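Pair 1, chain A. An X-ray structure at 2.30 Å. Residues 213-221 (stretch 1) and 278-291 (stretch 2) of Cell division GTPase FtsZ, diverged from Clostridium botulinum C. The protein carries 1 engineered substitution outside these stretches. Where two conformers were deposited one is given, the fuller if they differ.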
# COMPACT_ATOMS: atom_id res chain seq x y z
N ASN A 213 1.40 7.56 0.16
CA ASN A 213 0.14 7.84 -0.47
C ASN A 213 -1.01 7.48 0.49
O ASN A 213 -0.94 6.50 1.23
CB ASN A 213 0.07 7.11 -1.83
CG ASN A 213 1.11 7.63 -2.85
OD1 ASN A 213 2.02 8.41 -2.52
ND2 ASN A 213 0.97 7.19 -4.10
N VAL A 214 -2.05 8.31 0.51
CA VAL A 214 -3.24 8.01 1.32
C VAL A 214 -4.50 8.24 0.45
O VAL A 214 -4.59 9.22 -0.28
CB VAL A 214 -3.28 8.87 2.62
CG1 VAL A 214 -4.67 8.83 3.26
CG2 VAL A 214 -2.25 8.36 3.61
N ILE A 215 -5.45 7.31 0.51
CA ILE A 215 -6.68 7.40 -0.27
C ILE A 215 -7.84 7.59 0.70
O ILE A 215 -7.98 6.81 1.64
CB ILE A 215 -6.92 6.11 -1.10
CG1 ILE A 215 -5.71 5.79 -1.98
CG2 ILE A 215 -8.20 6.23 -1.94
CD1 ILE A 215 -5.81 4.47 -2.71
N LEU A 216 -8.66 8.62 0.48
CA LEU A 216 -9.81 8.89 1.34
C LEU A 216 -11.11 8.93 0.56
O LEU A 216 -11.17 9.52 -0.51
CB LEU A 216 -9.65 10.23 2.05
CG LEU A 216 -8.39 10.41 2.90
CD1 LEU A 216 -8.22 11.88 3.29
CD2 LEU A 216 -8.44 9.52 4.14
N GLU A 217 -12.16 8.33 1.11
CA GLU A 217 -13.49 8.56 0.60
C GLU A 217 -14.40 9.18 1.68
O GLU A 217 -14.32 8.83 2.85
CB GLU A 217 -14.08 7.28 -0.00
CG GLU A 217 -13.39 6.89 -1.31
CD GLU A 217 -13.93 5.61 -1.93
OE1 GLU A 217 -14.90 5.05 -1.39
OE2 GLU A 217 -13.38 5.17 -2.96
N PHE A 218 -15.23 10.12 1.27
CA PHE A 218 -16.05 10.86 2.22
C PHE A 218 -17.49 11.01 1.79
O PHE A 218 -17.82 10.88 0.60
CB PHE A 218 -15.44 12.23 2.52
CG PHE A 218 -15.41 13.16 1.34
CD1 PHE A 218 -16.40 14.11 1.16
CD2 PHE A 218 -14.36 13.10 0.42
CE1 PHE A 218 -16.37 14.99 0.07
CE2 PHE A 218 -14.31 13.97 -0.66
CZ PHE A 218 -15.32 14.91 -0.83
N ASP A 219 -18.34 11.29 2.77
CA ASP A 219 -19.78 11.37 2.59
C ASP A 219 -20.20 12.58 1.77
O ASP A 219 -19.78 13.70 2.04
CB ASP A 219 -20.46 11.42 3.96
CG ASP A 219 -21.96 11.34 3.87
OD1 ASP A 219 -22.50 11.47 2.75
OD2 ASP A 219 -22.61 11.14 4.92
N ASP A 220 -21.05 12.34 0.77
CA ASP A 220 -21.59 13.41 -0.06
C ASP A 220 -22.48 14.33 0.76
O ASP A 220 -22.81 15.43 0.32
CB ASP A 220 -22.38 12.82 -1.24
CG ASP A 220 -23.59 12.01 -0.78
OD1 ASP A 220 -23.46 11.25 0.20
OD2 ASP A 220 -24.67 12.14 -1.39
N LYS A 221 -22.85 13.87 1.95
CA LYS A 221 -23.84 14.57 2.78
C LYS A 221 -23.34 15.80 3.54
O LYS A 221 -23.58 16.94 3.13
CB LYS A 221 -24.49 13.59 3.76
CG LYS A 221 -25.29 12.49 3.09
CD LYS A 221 -26.03 11.65 4.12
CE LYS A 221 -27.14 10.83 3.47
NZ LYS A 221 -28.15 10.37 4.46
N LYS A 278 -20.21 8.35 -8.94
CA LYS A 278 -20.36 7.38 -7.85
C LYS A 278 -19.88 7.82 -6.46
O LYS A 278 -20.65 7.80 -5.50
CB LYS A 278 -19.72 6.05 -8.25
CG LYS A 278 -20.37 5.39 -9.45
CD LYS A 278 -19.60 4.17 -9.94
CE LYS A 278 -20.28 3.54 -11.16
NZ LYS A 278 -19.55 2.35 -11.68
N LYS A 279 -18.60 8.18 -6.34
CA LYS A 279 -18.01 8.41 -5.03
C LYS A 279 -17.27 9.73 -4.90
O LYS A 279 -17.02 10.41 -5.89
CB LYS A 279 -17.09 7.25 -4.66
CG LYS A 279 -17.84 5.95 -4.40
CD LYS A 279 -16.93 4.84 -3.93
CE LYS A 279 -17.74 3.61 -3.55
NZ LYS A 279 -16.86 2.47 -3.16
N ASN A 280 -16.93 10.09 -3.67
CA ASN A 280 -16.09 11.25 -3.43
C ASN A 280 -14.77 10.80 -2.88
O ASN A 280 -14.68 10.26 -1.77
CB ASN A 280 -16.76 12.23 -2.46
CG ASN A 280 -18.08 12.72 -2.97
OD1 ASN A 280 -18.13 13.50 -3.93
ND2 ASN A 280 -19.16 12.25 -2.36
N ILE A 281 -13.72 11.02 -3.66
CA ILE A 281 -12.45 10.43 -3.33
C ILE A 281 -11.31 11.43 -3.45
O ILE A 281 -11.24 12.20 -4.41
CB ILE A 281 -12.21 9.15 -4.17
CG1 ILE A 281 -10.80 8.60 -3.95
CG2 ILE A 281 -12.47 9.40 -5.62
CD1 ILE A 281 -10.59 7.21 -4.57
N VAL A 282 -10.44 11.43 -2.45
CA VAL A 282 -9.22 12.21 -2.46
C VAL A 282 -8.03 11.26 -2.38
O VAL A 282 -7.96 10.38 -1.51
CB VAL A 282 -9.14 13.16 -1.24
CG1 VAL A 282 -7.87 14.01 -1.31
CG2 VAL A 282 -10.39 14.03 -1.15
N VAL A 283 -7.07 11.45 -3.28
CA VAL A 283 -5.82 10.73 -3.21
C VAL A 283 -4.71 11.73 -2.96
O VAL A 283 -4.50 12.64 -3.77
CB VAL A 283 -5.54 10.00 -4.53
CG1 VAL A 283 -4.24 9.20 -4.43
CG2 VAL A 283 -6.72 9.10 -4.88
N ALA A 284 -4.01 11.56 -1.84
CA ALA A 284 -2.89 12.42 -1.49
C ALA A 284 -1.59 11.64 -1.58
O ALA A 284 -1.45 10.60 -0.95
CB ALA A 284 -3.08 12.98 -0.08
N THR A 285 -0.64 12.13 -2.38
CA THR A 285 0.60 11.40 -2.61
C THR A 285 1.81 12.26 -2.25
O THR A 285 1.74 13.48 -2.27
CB THR A 285 0.73 10.99 -4.10
OG1 THR A 285 0.85 12.16 -4.91
CG2 THR A 285 -0.51 10.21 -4.55
N GLY A 286 2.92 11.63 -1.93
CA GLY A 286 4.13 12.35 -1.59
C GLY A 286 4.15 12.83 -0.14
O GLY A 286 4.90 13.72 0.21
N ILE A 287 3.30 12.23 0.69
CA ILE A 287 3.27 12.57 2.11
C ILE A 287 4.51 12.03 2.79
O ILE A 287 4.93 10.89 2.53
CB ILE A 287 2.02 11.96 2.79
CG1 ILE A 287 0.75 12.61 2.26
CG2 ILE A 287 2.10 12.10 4.29
CD1 ILE A 287 -0.54 11.87 2.66
N GLU A 288 5.10 12.80 3.69
CA GLU A 288 6.23 12.26 4.45
C GLU A 288 5.82 10.93 5.07
O GLU A 288 4.75 10.83 5.66
CB GLU A 288 6.69 13.23 5.53
CG GLU A 288 8.19 13.27 5.70
CD GLU A 288 8.89 13.68 4.42
OE1 GLU A 288 8.40 14.61 3.74
OE2 GLU A 288 9.93 13.07 4.08
N PRO A 289 6.65 9.89 4.91
CA PRO A 289 6.40 8.56 5.49
C PRO A 289 6.12 8.60 7.00
O PRO A 289 6.81 9.31 7.74
CB PRO A 289 7.69 7.79 5.19
CG PRO A 289 8.24 8.50 3.96
CD PRO A 289 7.90 9.94 4.13
N GLN A 290 5.13 7.82 7.45
CA GLN A 290 4.57 7.96 8.80
C GLN A 290 5.46 7.38 9.91
O GLN A 290 5.07 6.45 10.62
CB GLN A 290 3.16 7.35 8.84
CG GLN A 290 2.18 7.95 7.78
CD GLN A 290 2.12 7.13 6.49
OE1 GLN A 290 3.15 6.80 5.92
NE2 GLN A 290 0.90 6.76 6.05
N LYS A 291 6.64 7.96 10.06
CA LYS A 291 7.61 7.53 11.06
C LYS A 291 7.06 7.51 12.50
O LYS A 291 7.24 6.54 13.23
CB LYS A 291 8.89 8.39 10.98
CG LYS A 291 9.86 7.93 9.88
CD LYS A 291 10.43 9.08 9.05
CE LYS A 291 11.33 8.57 7.93
NZ LYS A 291 12.52 7.84 8.48
O HOH W 1 0.74 5.61 3.27

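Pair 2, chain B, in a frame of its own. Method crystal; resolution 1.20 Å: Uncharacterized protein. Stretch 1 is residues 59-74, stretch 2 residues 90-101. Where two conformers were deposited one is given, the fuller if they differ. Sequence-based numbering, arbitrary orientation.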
# COMPACT_ATOMS: atom_id res chain seq x y z
N ASN B 59 -10.99 11.35 -6.72
CA ASN B 59 -11.11 9.97 -7.12
C ASN B 59 -10.04 9.12 -6.46
O ASN B 59 -8.88 9.49 -6.41
CB ASN B 59 -11.07 9.85 -8.63
CG ASN B 59 -12.36 10.46 -9.28
OD1 ASN B 59 -13.40 10.47 -8.62
ND2 ASN B 59 -12.26 10.96 -10.48
N TRP B 60 -10.48 8.00 -5.93
CA TRP B 60 -9.63 7.07 -5.21
C TRP B 60 -8.71 6.34 -6.18
O TRP B 60 -9.17 5.78 -7.19
CB TRP B 60 -10.47 6.05 -4.45
CG TRP B 60 -9.66 4.98 -3.83
CD1 TRP B 60 -8.78 5.10 -2.79
CD2 TRP B 60 -9.61 3.60 -4.21
NE1 TRP B 60 -8.19 3.89 -2.49
CE2 TRP B 60 -8.69 2.96 -3.36
CE3 TRP B 60 -10.26 2.85 -5.20
CZ2 TRP B 60 -8.41 1.59 -3.46
CZ3 TRP B 60 -9.99 1.50 -5.26
CH2 TRP B 60 -9.06 0.90 -4.44
N LEU B 61 -7.40 6.33 -5.86
CA LEU B 61 -6.44 5.69 -6.71
C LEU B 61 -5.70 4.51 -6.08
O LEU B 61 -5.19 3.67 -6.82
CB LEU B 61 -5.40 6.70 -7.20
CG LEU B 61 -5.97 7.85 -8.04
CD1 LEU B 61 -4.81 8.76 -8.45
CD2 LEU B 61 -6.76 7.39 -9.24
N MSE B 62 -5.58 4.46 -4.77
CA MSE B 62 -4.83 3.38 -4.13
C MSE B 62 -5.04 3.42 -2.63
O MSE B 62 -5.12 4.48 -2.06
CB MSE B 62 -3.34 3.51 -4.43
CG MSE B 62 -2.54 2.23 -4.04
SE MSE B 62 -0.67 2.39 -4.53
CE MSE B 62 -0.14 3.59 -3.17
N THR B 63 -5.02 2.25 -2.01
CA THR B 63 -4.87 2.13 -0.57
C THR B 63 -3.71 1.20 -0.28
O THR B 63 -3.68 0.08 -0.81
CB THR B 63 -6.15 1.59 0.10
OG1 THR B 63 -7.22 2.51 -0.21
CG2 THR B 63 -6.00 1.43 1.58
N GLU B 64 -2.81 1.62 0.60
CA GLU B 64 -1.78 0.76 1.16
C GLU B 64 -2.14 0.45 2.60
O GLU B 64 -2.36 1.38 3.39
CB GLU B 64 -0.43 1.46 1.12
CG GLU B 64 0.66 0.63 1.73
CD GLU B 64 2.05 1.21 1.61
OE1 GLU B 64 2.30 2.06 0.73
OE2 GLU B 64 2.94 0.76 2.38
N THR B 65 -2.20 -0.84 2.93
CA THR B 65 -2.50 -1.31 4.28
C THR B 65 -1.28 -2.00 4.86
O THR B 65 -0.73 -2.92 4.24
CB THR B 65 -3.68 -2.27 4.27
OG1 THR B 65 -4.82 -1.60 3.72
CG2 THR B 65 -3.99 -2.77 5.67
N GLU B 66 -0.87 -1.60 6.06
CA GLU B 66 0.22 -2.25 6.73
C GLU B 66 -0.23 -3.58 7.36
O GLU B 66 -1.25 -3.63 8.05
CB GLU B 66 0.78 -1.31 7.79
CG GLU B 66 1.97 -1.84 8.52
CD GLU B 66 3.14 -2.05 7.60
OE1 GLU B 66 3.65 -1.06 7.03
OE2 GLU B 66 3.52 -3.22 7.43
N LEU B 67 0.51 -4.65 7.08
CA LEU B 67 0.28 -5.96 7.70
C LEU B 67 1.44 -6.23 8.68
O LEU B 67 2.50 -5.65 8.59
CB LEU B 67 0.17 -7.05 6.64
CG LEU B 67 -1.06 -6.95 5.73
CD1 LEU B 67 -1.08 -8.13 4.73
CD2 LEU B 67 -2.41 -6.79 6.46
N ASN B 68 1.22 -7.07 9.67
CA ASN B 68 2.23 -7.16 10.78
C ASN B 68 3.38 -8.14 10.40
O ASN B 68 4.53 -8.02 10.84
CB ASN B 68 1.59 -7.59 12.12
CG ASN B 68 0.50 -6.63 12.62
OD1 ASN B 68 0.55 -5.41 12.37
ND2 ASN B 68 -0.49 -7.18 13.34
N SER B 69 3.08 -9.07 9.51
CA SER B 69 3.97 -10.22 9.28
C SER B 69 3.41 -11.02 8.13
O SER B 69 2.27 -10.83 7.72
CB SER B 69 4.14 -11.07 10.53
OG SER B 69 3.27 -12.18 10.62
N ILE B 70 4.23 -11.95 7.64
CA ILE B 70 3.76 -12.88 6.61
C ILE B 70 2.57 -13.71 7.06
O ILE B 70 1.82 -14.20 6.21
CB ILE B 70 4.88 -13.73 6.00
CG1 ILE B 70 5.51 -14.68 7.03
CG2 ILE B 70 5.89 -12.84 5.25
CD1 ILE B 70 6.52 -15.63 6.40
N ASN B 71 2.37 -13.91 8.37
CA ASN B 71 1.23 -14.66 8.81
C ASN B 71 -0.09 -13.94 8.60
O ASN B 71 -1.14 -14.52 8.76
CB ASN B 71 1.35 -15.04 10.28
CG ASN B 71 2.35 -16.10 10.52
OD1 ASN B 71 2.89 -16.72 9.58
ND2 ASN B 71 2.53 -16.43 11.80
N ASN B 72 -0.04 -12.66 8.21
CA ASN B 72 -1.26 -11.94 7.85
C ASN B 72 -1.60 -12.05 6.37
O ASN B 72 -2.60 -11.49 5.94
CB ASN B 72 -1.14 -10.48 8.25
CG ASN B 72 -1.01 -10.30 9.74
OD1 ASN B 72 -0.13 -9.57 10.20
ND2 ASN B 72 -1.86 -10.98 10.50
N LEU B 73 -0.77 -12.73 5.59
CA LEU B 73 -1.05 -12.96 4.18
C LEU B 73 -2.10 -14.04 4.04
O LEU B 73 -2.16 -14.97 4.86
CB LEU B 73 0.20 -13.40 3.46
CG LEU B 73 1.32 -12.38 3.40
CD1 LEU B 73 2.62 -13.01 2.89
CD2 LEU B 73 0.88 -11.17 2.56
N PRO B 74 -2.93 -13.97 2.98
CA PRO B 74 -3.88 -15.06 2.72
C PRO B 74 -3.12 -16.36 2.44
O PRO B 74 -1.97 -16.34 1.98
CB PRO B 74 -4.67 -14.60 1.49
CG PRO B 74 -4.06 -13.38 1.04
CD PRO B 74 -3.05 -12.89 2.02
N VAL B 90 15.39 -12.38 5.04
CA VAL B 90 14.78 -11.65 6.12
C VAL B 90 13.60 -10.81 5.58
O VAL B 90 13.76 -10.08 4.62
CB VAL B 90 15.80 -10.72 6.82
CG1 VAL B 90 15.12 -9.80 7.82
CG2 VAL B 90 16.89 -11.56 7.51
N VAL B 91 12.47 -10.89 6.26
CA VAL B 91 11.31 -10.08 5.90
C VAL B 91 11.36 -8.77 6.67
O VAL B 91 11.36 -8.74 7.93
CB VAL B 91 9.97 -10.83 6.18
CG1 VAL B 91 8.77 -9.92 5.86
CG2 VAL B 91 9.90 -12.16 5.40
N ASP B 92 11.36 -7.68 5.91
CA ASP B 92 11.36 -6.34 6.45
C ASP B 92 9.99 -5.70 6.59
O ASP B 92 9.78 -4.90 7.49
CB ASP B 92 12.19 -5.39 5.58
CG ASP B 92 13.68 -5.63 5.69
OD1 ASP B 92 14.15 -6.30 6.65
OD2 ASP B 92 14.39 -5.15 4.79
N ASP B 93 9.07 -5.99 5.68
CA ASP B 93 7.73 -5.45 5.78
C ASP B 93 6.79 -6.25 4.90
O ASP B 93 7.21 -6.99 4.01
CB ASP B 93 7.64 -3.97 5.41
CG ASP B 93 6.41 -3.28 6.02
OD1 ASP B 93 5.67 -3.92 6.82
OD2 ASP B 93 6.20 -2.08 5.72
N VAL B 94 5.51 -6.11 5.21
CA VAL B 94 4.42 -6.76 4.50
C VAL B 94 3.27 -5.78 4.40
O VAL B 94 2.83 -5.28 5.42
CB VAL B 94 3.96 -8.05 5.21
CG1 VAL B 94 2.93 -8.74 4.37
CG2 VAL B 94 5.14 -8.98 5.52
N VAL B 95 2.81 -5.51 3.18
CA VAL B 95 1.69 -4.59 2.97
C VAL B 95 0.75 -5.14 1.92
O VAL B 95 1.12 -6.03 1.14
CB VAL B 95 2.15 -3.14 2.60
CG1 VAL B 95 3.14 -2.58 3.64
CG2 VAL B 95 2.75 -3.10 1.22
N ILE B 96 -0.44 -4.56 1.86
CA ILE B 96 -1.40 -4.77 0.79
C ILE B 96 -1.55 -3.47 0.01
O ILE B 96 -1.66 -2.40 0.62
CB ILE B 96 -2.82 -5.09 1.26
CG1 ILE B 96 -2.78 -6.05 2.44
CG2 ILE B 96 -3.63 -5.72 0.08
CD1 ILE B 96 -4.17 -6.42 2.96
N LEU B 97 -1.54 -3.55 -1.33
CA LEU B 97 -1.87 -2.45 -2.21
C LEU B 97 -3.13 -2.79 -2.94
O LEU B 97 -3.25 -3.85 -3.53
CB LEU B 97 -0.73 -2.17 -3.18
CG LEU B 97 0.62 -1.82 -2.55
CD1 LEU B 97 1.73 -1.73 -3.60
CD2 LEU B 97 0.55 -0.57 -1.70
N GLU B 98 -4.12 -1.89 -2.87
CA GLU B 98 -5.37 -2.06 -3.56
C GLU B 98 -5.61 -0.89 -4.49
O GLU B 98 -5.26 0.24 -4.18
CB GLU B 98 -6.51 -2.16 -2.55
CG GLU B 98 -6.49 -3.42 -1.72
CD GLU B 98 -7.54 -3.42 -0.66
OE1 GLU B 98 -7.34 -2.74 0.35
OE2 GLU B 98 -8.57 -4.10 -0.88
N TYR B 99 -6.20 -1.18 -5.65
CA TYR B 99 -6.35 -0.24 -6.74
C TYR B 99 -7.73 -0.36 -7.36
O TYR B 99 -8.39 -1.40 -7.27
CB TYR B 99 -5.37 -0.59 -7.84
CG TYR B 99 -3.93 -0.68 -7.42
CD1 TYR B 99 -3.38 -1.88 -6.99
CD2 TYR B 99 -3.09 0.42 -7.49
CE1 TYR B 99 -2.06 -1.96 -6.65
CE2 TYR B 99 -1.77 0.33 -7.15
CZ TYR B 99 -1.23 -0.87 -6.77
OH TYR B 99 0.11 -0.99 -6.49
N PRO B 100 -8.14 0.68 -8.10
CA PRO B 100 -9.42 0.64 -8.80
C PRO B 100 -9.42 -0.13 -10.14
O PRO B 100 -10.47 -0.23 -10.77
CB PRO B 100 -9.75 2.13 -9.05
CG PRO B 100 -8.42 2.79 -9.10
CD PRO B 100 -7.57 2.05 -8.09
N ASN B 101 -8.26 -0.58 -10.58
CA ASN B 101 -8.15 -1.37 -11.79
C ASN B 101 -7.36 -2.64 -11.51
O ASN B 101 -6.78 -2.83 -10.46
CB ASN B 101 -7.51 -0.57 -12.95
CG ASN B 101 -6.04 -0.23 -12.73
OD1 ASN B 101 -5.60 -0.06 -11.62
ND2 ASN B 101 -5.31 -0.02 -13.84
O HOH W 2 -4.83 -1.92 1.07

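Pairs 1 and 2 are both built on two neighbouring antiparallel strands, whose axes approach to 4.7 Å in pair 1 and 4.6 Å in pair 2, with angles of 167° and 157° between their directions. The central backbones superpose with an RMSD of 0.7 Å, and the hydrogen-bond ladder is conserved with them. A:Val214 N donates to A:Ala284 O (2.8 Å) where B:Thr63 N donates to B:Glu98 O (3.0 Å); A:Leu216 N reaches A:Val282 O (2.7 Å) where B:Thr65 N reaches B:Ile96 O (2.8 Å). One step on, A:Phe218 N bonds to A:Asn280 O at 3.1 Å and B:Leu67 N to B:Val94 O at 2.9 Å.

On the face carrying A:Val214, A:Leu216, A:Val282 and A:Ala284, pair 1 is aliphatic. The A:Leu216 and A:Val282 CB atoms lie 4.4 Å apart, and A:Val214 CG2 meets A:Ile287 CD1 at 4.0 Å. The matching face of pair 2 places B:Thr63, B:Thr65, B:Ile96 and B:Glu98 there. B:Thr63 keeps the branched shape of the matching A:Val214 with a hydroxyl in place of one methyl; B:Thr65, at the position of A:Leu216, is shorter and polar, and water 2 lies 2.7 Å from B:Thr65 OG1 and 2.7 Å from B:Glu98 OE1. Polar groups thus meet through solvent where the four matched positions of pair 1 carry only hydrocarbon side chains.

At the next matched positions, A:Phe218 and A:Asn280 are replaced by B:Leu67 and B:Val94. A:Asn280 CB sits over the face of the A:Phe218 ring, 3.5 Å from its centroid, so the asparagine contributes its aliphatic portion to a CH-pi contact. Pair 2 fills the space with branched chains: B:Leu67 CB lies 4.0 Å from B:Val94 CG1, and B:Leu67 CD1 packs 3.5 Å from B:Ile96 CG1. B:Val94 also receives B:Leu73, whose CD2 is 3.7 Å from B:Val94 CG1.

The opposite face mixes apolar and charged chains. A:Ile215 CG2 packs against A:Ile281 CD1 (3.7 Å), whereas the matching B:Glu64 lays its CB 3.6 Å from B:Leu97 CD2 and its OE2 3.6 Å from B:Val95 CG1. Glutamate is common to A:Glu217 and B:Glu66, but the partners differ in charge. A:Glu217 OE1 forms a long salt bridge with A:Lys279 NZ (3.7 Å); B:Glu66 OE2 instead lies 2.3 Å from B:Asp93 OD1, a separation suggesting that one acid is protonated.

At the far end, A:Asn213 OD1 accepts a weak hydrogen bond from A:Gly286 N (3.4 Å), while the selenium of B:Met62 approaches B:Tyr99 CE2 at 3.5 Å.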